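Local coordinates for protein monoglyceride lipase (PDB 4ZWN) that hydrolyses monoacylglycerols to free fatty acids and glycerol, and also takes part in breaking down fatty acid ethyl esters, at residues Ile173-Pro177 with His178-Asn182. The protein carries 2 engineered substitutions. Numbering follows the deposited sequence.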
# COMPACT_ATOMS: atom_id res chain seq x y z
N ILE A 173 10.64 -0.24 3.71
CA ILE A 173 11.74 -1.17 3.88
C ILE A 173 12.65 -0.66 5.00
O ILE A 173 12.83 -1.32 6.02
CB ILE A 173 12.52 -1.37 2.56
CG1 ILE A 173 11.60 -1.98 1.51
CG2 ILE A 173 13.73 -2.25 2.78
CD1 ILE A 173 12.27 -2.30 0.18
N ILE A 174 13.20 0.54 4.81
CA ILE A 174 13.91 1.22 5.89
C ILE A 174 13.45 2.66 6.01
O ILE A 174 13.26 3.35 5.01
CB ILE A 174 15.44 1.21 5.69
CG1 ILE A 174 15.79 1.61 4.25
CG2 ILE A 174 16.02 -0.15 6.03
CD1 ILE A 174 17.25 1.92 4.05
N LEU A 175 13.27 3.12 7.24
CA LEU A 175 12.93 4.52 7.48
C LEU A 175 14.07 5.43 7.03
O LEU A 175 15.24 5.07 7.09
CB LEU A 175 12.61 4.76 8.95
CG LEU A 175 11.40 4.05 9.54
CD1 LEU A 175 11.24 4.38 11.02
CD2 LEU A 175 10.15 4.43 8.77
N HIS A 176 13.70 6.62 6.56
CA HIS A 176 14.65 7.66 6.21
C HIS A 176 15.21 8.29 7.49
O HIS A 176 14.47 8.46 8.46
CB HIS A 176 13.97 8.72 5.34
CG HIS A 176 14.91 9.72 4.74
ND1 HIS A 176 15.41 10.79 5.45
CD2 HIS A 176 15.42 9.82 3.49
CE1 HIS A 176 16.20 11.50 4.67
NE2 HIS A 176 16.22 10.94 3.47
N PRO A 177 16.51 8.62 7.49
CA PRO A 177 17.19 9.20 8.66
C PRO A 177 16.44 10.39 9.27
O PRO A 177 16.43 10.55 10.49
CB PRO A 177 18.54 9.65 8.09
CG PRO A 177 18.80 8.69 6.99
CD PRO A 177 17.46 8.39 6.38
N HIS A 178 15.81 11.19 8.42
CA HIS A 178 15.04 12.34 8.88
C HIS A 178 13.91 11.92 9.82
O HIS A 178 13.64 12.58 10.81
CB HIS A 178 14.48 13.11 7.69
CG HIS A 178 13.65 14.29 8.07
ND1 HIS A 178 12.29 14.21 8.31
CD2 HIS A 178 13.98 15.59 8.24
CE1 HIS A 178 11.83 15.40 8.62
NE2 HIS A 178 12.83 16.26 8.58
N THR A 179 13.26 10.81 9.49
CA THR A 179 12.18 10.29 10.31
C THR A 179 12.71 9.64 11.59
O THR A 179 12.13 9.81 12.67
CB THR A 179 11.31 9.28 9.53
OG1 THR A 179 10.62 9.96 8.47
CG2 THR A 179 10.29 8.61 10.44
N MET A 180 13.81 8.91 11.48
CA MET A 180 14.38 8.23 12.65
C MET A 180 14.93 9.23 13.67
O MET A 180 14.83 9.01 14.87
CB MET A 180 15.47 7.25 12.22
CG MET A 180 15.00 6.23 11.20
SD MET A 180 16.24 4.98 10.81
CE MET A 180 16.23 4.03 12.32
N TYR A 181 15.50 10.33 13.18
CA TYR A 181 16.02 11.38 14.05
C TYR A 181 14.92 12.18 14.75
O TYR A 181 15.03 12.50 15.93
CB TYR A 181 16.92 12.33 13.26
CG TYR A 181 18.38 11.92 13.21
CD1 TYR A 181 18.78 10.80 12.50
CD2 TYR A 181 19.36 12.67 13.86
CE1 TYR A 181 20.11 10.42 12.44
CE2 TYR A 181 20.69 12.30 13.81
CZ TYR A 181 21.06 11.18 13.10
OH TYR A 181 22.38 10.80 13.04
N ASN A 182 13.85 12.50 14.01
CA ASN A 182 12.80 13.36 14.54
C ASN A 182 11.69 12.60 15.26
O ASN A 182 10.97 13.17 16.08
CB ASN A 182 12.18 14.19 13.42
CG ASN A 182 13.12 15.25 12.91
OD1 ASN A 182 13.49 15.25 11.74
ND2 ASN A 182 13.53 16.16 13.78
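H176 caps the helix that follows it: its ring nitrogen ND1 accepts the backbone N-H of H178, N to ND1 3.0 Å, in a nearly straight bond (163° at the hydrogen). The imidazole swings forward alongside the first turn because chi1 (-171°) sets CG anti to the backbone N, and ND1 also lies 3.4 Å from CB of H178. Histidine suits this N-cap because an unprotonated ring nitrogen can accept a first-turn N-H, for which the helix offers no carbonyl one turn back. Were the residue an alanine, H178 N would probably lose its capping acceptor and the helix start would be less firmly fixed. P177 fits the next place, since a proline in the first turn needs no N-H acceptor; its CD lies above one face of the H176 ring, toward the rim. H176 O accepts M180 N (N to O 3.1 Å), and P177 O takes Y181 N.

On M180, CB lies 3.8 Å from P177 O, CG packs 3.6 Å from CB of L175 and near H176 O, and SD comes 3.9 Å from L175 O; chi3 (72°) then turns the CE methyl off. Buried T179 suits hydrogen-bonding its OG1 to T273 O.

The side chains of L175 and H176 lie about 7 Å and 6 Å from those of S144 and D272, the probable nucleophile and charge-relay acid. This capped start of surface helix 177-182, after strand 165-169, borders the loop of I274 and D276, while L175 touches M240 of helix 233-248.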